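PDB 4H0O: acetate kinase from Entamoeba histolytica, which probably interconverts acetate and acetyl phosphate in a magnesium-dependent phosphoryl transfer that uses pyrophosphate/phosphate rather than ATP/ADP. Local coordinates for residues 327-338 and 381-389. Numbering follows the deposited sequence.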
ATOM      1  N   LEU B 327       3.960  16.457  -9.855  1.00 33.49           N
ATOM      2  CA  LEU B 327       2.512  16.587  -9.987  1.00 26.32           C
ATOM      3  C   LEU B 327       2.115  17.960 -10.526  1.00 32.52           C
ATOM      4  O   LEU B 327       2.342  18.982  -9.871  1.00 33.21           O
ATOM      5  CB  LEU B 327       1.837  16.358  -8.632  1.00 28.82           C
ATOM      6  CG  LEU B 327       0.325  16.589  -8.597  1.00 29.24           C
ATOM      7  CD1 LEU B 327      -0.372  15.591  -9.501  1.00 24.44           C
ATOM      8  CD2 LEU B 327      -0.216  16.496  -7.173  1.00 35.08           C
ATOM      9  N   ASP B 328       1.515  17.978 -11.713  1.00 32.85           N
ATOM     10  CA  ASP B 328       1.009  19.213 -12.297  1.00 35.83           C
ATOM     11  C   ASP B 328      -0.507  19.318 -12.145  1.00 34.49           C
ATOM     12  O   ASP B 328      -1.047  20.404 -11.910  1.00 38.44           O
ATOM     13  CB  ASP B 328       1.379  19.292 -13.779  1.00 38.77           C
ATOM     14  CG  ASP B 328       2.875  19.239 -14.011  1.00 44.78           C
ATOM     15  OD1 ASP B 328       3.622  19.839 -13.210  1.00 55.97           O
ATOM     16  OD2 ASP B 328       3.300  18.593 -14.993  1.00 36.22           O
ATOM     17  N   LEU B 329      -1.192  18.184 -12.276  1.00 25.49           N
ATOM     18  CA  LEU B 329      -2.651  18.178 -12.280  1.00 28.51           C
ATOM     19  C   LEU B 329      -3.230  16.972 -11.560  1.00 30.67           C
ATOM     20  O   LEU B 329      -2.941  15.823 -11.917  1.00 29.79           O
ATOM     21  CB  LEU B 329      -3.186  18.219 -13.716  1.00 32.00           C
ATOM     22  CG  LEU B 329      -4.711  18.158 -13.868  1.00 34.08           C
ATOM     23  CD1 LEU B 329      -5.358  19.381 -13.243  1.00 29.11           C
ATOM     24  CD2 LEU B 329      -5.126  18.022 -15.331  1.00 24.32           C
ATOM     25  N   LEU B 330      -4.048  17.244 -10.544  1.00 26.33           N
ATOM     26  CA  LEU B 330      -4.810  16.206  -9.859  1.00 24.09           C
ATOM     27  C   LEU B 330      -6.250  16.249 -10.367  1.00 29.10           C
ATOM     28  O   LEU B 330      -6.893  17.304 -10.341  1.00 34.27           O
ATOM     29  CB  LEU B 330      -4.772  16.421  -8.341  1.00 24.49           C
ATOM     30  CG  LEU B 330      -5.551  15.419  -7.482  1.00 28.77           C
ATOM     31  CD1 LEU B 330      -4.883  14.056  -7.509  1.00 21.66           C
ATOM     32  CD2 LEU B 330      -5.714  15.907  -6.042  1.00 31.42           C
ATOM     33  N   VAL B 331      -6.753  15.117 -10.844  1.00 24.57           N
ATOM     34  CA  VAL B 331      -8.092  15.081 -11.424  1.00 28.00           C
ATOM     35  C   VAL B 331      -8.998  14.054 -10.758  1.00 35.37           C
ATOM     36  O   VAL B 331      -8.615  12.899 -10.571  1.00 33.93           O
ATOM     37  CB  VAL B 331      -8.039  14.793 -12.938  1.00 35.46           C
ATOM     38  CG1 VAL B 331      -7.444  13.418 -13.196  1.00 35.83           C
ATOM     39  CG2 VAL B 331      -9.429  14.904 -13.546  1.00 34.10           C
ATOM     40  N   PHE B 332     -10.208  14.482 -10.407  1.00 27.87           N
ATOM     41  CA  PHE B 332     -11.197  13.581  -9.834  1.00 31.77           C
ATOM     42  C   PHE B 332     -12.217  13.145 -10.881  1.00 29.76           C
ATOM     43  O   PHE B 332     -12.671  13.958 -11.688  1.00 29.43           O
ATOM     44  CB  PHE B 332     -11.912  14.254  -8.665  1.00 27.56           C
ATOM     45  CG  PHE B 332     -11.019  14.548  -7.502  1.00 30.77           C
ATOM     46  CD1 PHE B 332     -10.685  13.548  -6.600  1.00 25.41           C
ATOM     47  CD2 PHE B 332     -10.519  15.828  -7.299  1.00 37.27           C
ATOM     48  CE1 PHE B 332      -9.864  13.817  -5.518  1.00 32.10           C
ATOM     49  CE2 PHE B 332      -9.699  16.104  -6.221  1.00 33.90           C
ATOM     50  CZ  PHE B 332      -9.370  15.096  -5.328  1.00 34.27           C
ATOM     51  N   THR B 333     -12.579  11.865 -10.870  1.00 31.00           N
ATOM     52  CA  THR B 333     -13.565  11.369 -11.823  1.00 26.50           C
ATOM     53  C   THR B 333     -14.482  10.316 -11.209  1.00 28.92           C
ATOM     54  O   THR B 333     -14.315   9.932 -10.049  1.00 29.37           O
ATOM     55  CB  THR B 333     -12.903  10.832 -13.113  1.00 31.28           C
ATOM     56  OG1 THR B 333     -13.906  10.588 -14.106  1.00 33.42           O
ATOM     57  CG2 THR B 333     -12.155   9.547 -12.836  1.00 31.01           C
ATOM     58  N   ASP B 334     -15.453   9.869 -12.001  1.00 22.71           N
ATOM     59  CA  ASP B 334     -16.534   8.991 -11.545  1.00 29.44           C
ATOM     60  C   ASP B 334     -17.382   9.587 -10.419  1.00 32.20           C
ATOM     61  O   ASP B 334     -17.081  10.669  -9.911  1.00 27.42           O
ATOM     62  CB  ASP B 334     -16.025   7.596 -11.176  1.00 29.35           C
ATOM     63  CG  ASP B 334     -17.157   6.656 -10.796  1.00 43.14           C
ATOM     64  OD1 ASP B 334     -18.325   7.092 -10.841  1.00 45.13           O
ATOM     65  OD2 ASP B 334     -16.878   5.494 -10.430  1.00 44.70           O
ATOM     66  N   GLN B 335     -18.438   8.862 -10.047  1.00 37.20           N
ATOM     67  CA  GLN B 335     -19.510   9.374  -9.182  1.00 45.90           C
ATOM     68  C   GLN B 335     -19.065  10.174  -7.956  1.00 37.89           C
ATOM     69  O   GLN B 335     -19.471  11.324  -7.786  1.00 40.28           O
ATOM     70  CB  GLN B 335     -20.446   8.236  -8.757  1.00 43.82           C
ATOM     71  CG  GLN B 335     -21.804   8.252  -9.450  1.00 61.21           C
ATOM     72  CD  GLN B 335     -22.955   8.420  -8.473  1.00 74.96           C
ATOM     73  OE1 GLN B 335     -22.814   8.159  -7.277  1.00 71.82           O
ATOM     74  NE2 GLN B 335     -24.101   8.864  -8.979  1.00 77.76           N
ATOM     75  N   MET B 336     -18.233   9.574  -7.108  1.00 37.73           N
ATOM     76  CA  MET B 336     -17.813  10.237  -5.873  1.00 41.94           C
ATOM     77  C   MET B 336     -16.836  11.389  -6.109  1.00 39.69           C
ATOM     78  O   MET B 336     -16.854  12.384  -5.377  1.00 37.89           O
ATOM     79  CB  MET B 336     -17.227   9.226  -4.883  1.00 34.79           C
ATOM     80  CG  MET B 336     -18.228   8.160  -4.443  1.00 55.84           C
ATOM     81  SD  MET B 336     -19.779   8.877  -3.846  1.00 64.07           S
ATOM     82  CE  MET B 336     -20.820   7.424  -3.699  1.00 54.39           C
ATOM     83  N   GLY B 337     -15.994  11.260  -7.130  1.00 26.81           N
ATOM     84  CA  GLY B 337     -15.038  12.302  -7.463  1.00 29.09           C
ATOM     85  C   GLY B 337     -15.708  13.551  -8.009  1.00 34.86           C
ATOM     86  O   GLY B 337     -15.232  14.667  -7.790  1.00 30.11           O
ATOM     87  N   LEU B 338     -16.822  13.360  -8.712  1.00 35.99           N
ATOM     88  CA  LEU B 338     -17.509  14.459  -9.382  1.00 31.85           C
ATOM     89  C   LEU B 338     -18.541  15.140  -8.489  1.00 32.16           C
ATOM     90  O   LEU B 338     -18.731  16.354  -8.570  1.00 37.79           O
ATOM     91  CB  LEU B 338     -18.196  13.948 -10.652  1.00 30.22           C
ATOM     92  CG  LEU B 338     -17.313  13.255 -11.689  1.00 34.57           C
ATOM     93  CD1 LEU B 338     -18.163  12.583 -12.755  1.00 25.51           C
ATOM     94  CD2 LEU B 338     -16.338  14.239 -12.327  1.00 27.48           C
ATOM     95  N   VAL B 381      -0.079  23.610  -8.183  1.00 32.86           N
ATOM     96  CA  VAL B 381      -0.706  22.382  -8.656  1.00 34.84           C
ATOM     97  C   VAL B 381      -2.164  22.676  -8.993  1.00 33.43           C
ATOM     98  O   VAL B 381      -2.865  23.330  -8.216  1.00 34.81           O
ATOM     99  CB  VAL B 381      -0.652  21.274  -7.586  1.00 34.57           C
ATOM    100  CG1 VAL B 381      -1.318  19.999  -8.094  1.00 30.27           C
ATOM    101  CG2 VAL B 381       0.784  20.995  -7.184  1.00 29.41           C
ATOM    102  N   GLN B 382      -2.621  22.199 -10.146  1.00 29.79           N
ATOM    103  CA  GLN B 382      -4.008  22.408 -10.545  1.00 32.75           C
ATOM    104  C   GLN B 382      -4.877  21.211 -10.170  1.00 34.24           C
ATOM    105  O   GLN B 382      -4.407  20.070 -10.164  1.00 29.48           O
ATOM    106  CB  GLN B 382      -4.097  22.690 -12.047  1.00 31.47           C
ATOM    107  CG  GLN B 382      -3.568  24.063 -12.447  1.00 37.58           C
ATOM    108  CD  GLN B 382      -4.298  25.196 -11.744  1.00 45.65           C
ATOM    109  OE1 GLN B 382      -5.521  25.311 -11.833  1.00 42.52           O
ATOM    110  NE2 GLN B 382      -3.547  26.034 -11.032  1.00 40.91           N
ATOM    111  N   VAL B 383      -6.140  21.481  -9.845  1.00 30.03           N
ATOM    112  CA  VAL B 383      -7.101  20.430  -9.519  1.00 31.74           C
ATOM    113  C   VAL B 383      -8.343  20.580 -10.392  1.00 42.15           C
ATOM    114  O   VAL B 383      -8.890  21.679 -10.519  1.00 39.62           O
ATOM    115  CB  VAL B 383      -7.522  20.482  -8.033  1.00 37.35           C
ATOM    116  CG1 VAL B 383      -8.613  19.456  -7.748  1.00 24.89           C
ATOM    117  CG2 VAL B 383      -6.332  20.235  -7.130  1.00 28.14           C
ATOM    118  N   CYS B 384      -8.787  19.484 -11.001  1.00 29.68           N
ATOM    119  CA  CYS B 384      -9.990  19.538 -11.820  1.00 30.24           C
ATOM    120  C   CYS B 384     -10.838  18.285 -11.664  1.00 29.39           C
ATOM    121  O   CYS B 384     -10.355  17.239 -11.221  1.00 28.41           O
ATOM    122  CB  CYS B 384      -9.632  19.741 -13.293  1.00 37.27           C
ATOM    123  SG  CYS B 384      -9.125  18.232 -14.139  1.00 43.80           S
ATOM    124  N   VAL B 385     -12.112  18.409 -12.020  1.00 32.23           N
ATOM    125  CA  VAL B 385     -12.999  17.261 -12.133  1.00 29.54           C
ATOM    126  C   VAL B 385     -13.218  17.014 -13.618  1.00 35.42           C
ATOM    127  O   VAL B 385     -13.342  17.965 -14.396  1.00 35.76           O
ATOM    128  CB  VAL B 385     -14.355  17.512 -11.444  1.00 33.71           C
ATOM    129  CG1 VAL B 385     -14.216  17.403  -9.940  1.00 30.46           C
ATOM    130  CG2 VAL B 385     -14.908  18.883 -11.827  1.00 29.14           C
ATOM    131  N   ALA B 386     -13.253  15.746 -14.017  1.00 32.68           N
ATOM    132  CA  ALA B 386     -13.436  15.402 -15.422  1.00 33.21           C
ATOM    133  C   ALA B 386     -14.434  14.260 -15.586  1.00 27.90           C
ATOM    134  O   ALA B 386     -14.237  13.175 -15.037  1.00 32.98           O
ATOM    135  CB  ALA B 386     -12.104  15.051 -16.064  1.00 32.40           C
ATOM    136  N   PRO B 387     -15.517  14.512 -16.341  1.00 33.22           N
ATOM    137  CA  PRO B 387     -16.594  13.546 -16.606  1.00 35.45           C
ATOM    138  C   PRO B 387     -16.097  12.275 -17.295  1.00 33.95           C
ATOM    139  O   PRO B 387     -15.186  12.344 -18.123  1.00 35.08           O
ATOM    140  CB  PRO B 387     -17.520  14.310 -17.556  1.00 32.20           C
ATOM    141  CG  PRO B 387     -17.267  15.748 -17.262  1.00 32.80           C
ATOM    142  CD  PRO B 387     -15.810  15.840 -16.911  1.00 29.15           C
ATOM    143  N   ASN B 388     -16.700  11.136 -16.960  1.00 34.69           N
ATOM    144  CA  ASN B 388     -16.332   9.858 -17.562  1.00 35.19           C
ATOM    145  C   ASN B 388     -17.541   8.946 -17.769  1.00 34.04           C
ATOM    146  O   ASN B 388     -17.505   7.769 -17.402  1.00 33.91           O
ATOM    147  CB  ASN B 388     -15.284   9.136 -16.704  1.00 31.23           C
ATOM    148  CG  ASN B 388     -15.815   8.757 -15.331  1.00 30.41           C
ATOM    149  OD1 ASN B 388     -16.638   9.471 -14.754  1.00 35.41           O
ATOM    150  ND2 ASN B 388     -15.352   7.624 -14.806  1.00 30.33           N
ATOM    151  N   ASP B 389     -18.606   9.491 -18.352  1.00 34.05           N
ATOM    152  CA  ASP B 389     -19.821   8.719 -18.620  1.00 41.03           C
ATOM    153  C   ASP B 389     -19.508   7.418 -19.357  1.00 34.46           C
ATOM    154  O   ASP B 389     -18.841   7.427 -20.397  1.00 40.26           O
ATOM    155  CB  ASP B 389     -20.829   9.552 -19.418  1.00 44.06           C
ATOM    156  CG  ASP B 389     -21.980   8.718 -19.960  1.00 51.14           C
ATOM    157  OD1 ASP B 389     -22.980   8.529 -19.235  1.00 63.13           O
ATOM    158  OD2 ASP B 389     -21.889   8.254 -21.118  1.00 59.37           O
TER
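Val331 lays its CG2 methyl against Cys384 SG (3.4 Å) and Ala386 CB, on the sheet face that also carries Leu329 and Gln382. The strands 329-333 and 382-385 are parallel neighbours in the ribonuclease H-like sheet of an ASKHA kinase, their axes only 17° apart. Five backbone hydrogen bonds zip them together, alternating in direction from Gln382 N to Asp328 O at one end to Ala386 N to Phe332 O at the other. Leu329 brings its CD1 methyl to 3.3 Å from Gln382 O. On the opposite face, Val383 CG1 meets the edge of the Phe332 ring, 3.8 Å from CE2, and Val385 CG1 packs on Phe332 CB; helix 341-350 covers this face through Arg344 and Cys348. Beyond the strands, Leu338 of the following helix sets CD2 against Val385 CB (3.9 Å). Side-chain hydrogen bonds between the segments gather at the strands' C-terminal ends, where the Asp334 side chain lies about 6 Å from that of His184, a predicted transition-state stabiliser. Asn388 ND2 bonds Ser187 OG, while its OD1 takes a weak, bent bond from Asp334 N (3.0 Å, 132° at the hydrogen), linking the turn after strand 329-333 to the loop after strand 382-385. With chi1 at -170°, Thr333 turns OG1 directly opposite its own N and toward the 381-389 segment; it donates to Ala386 O at 2.8 Å, nearly in line with the carbonyl bond.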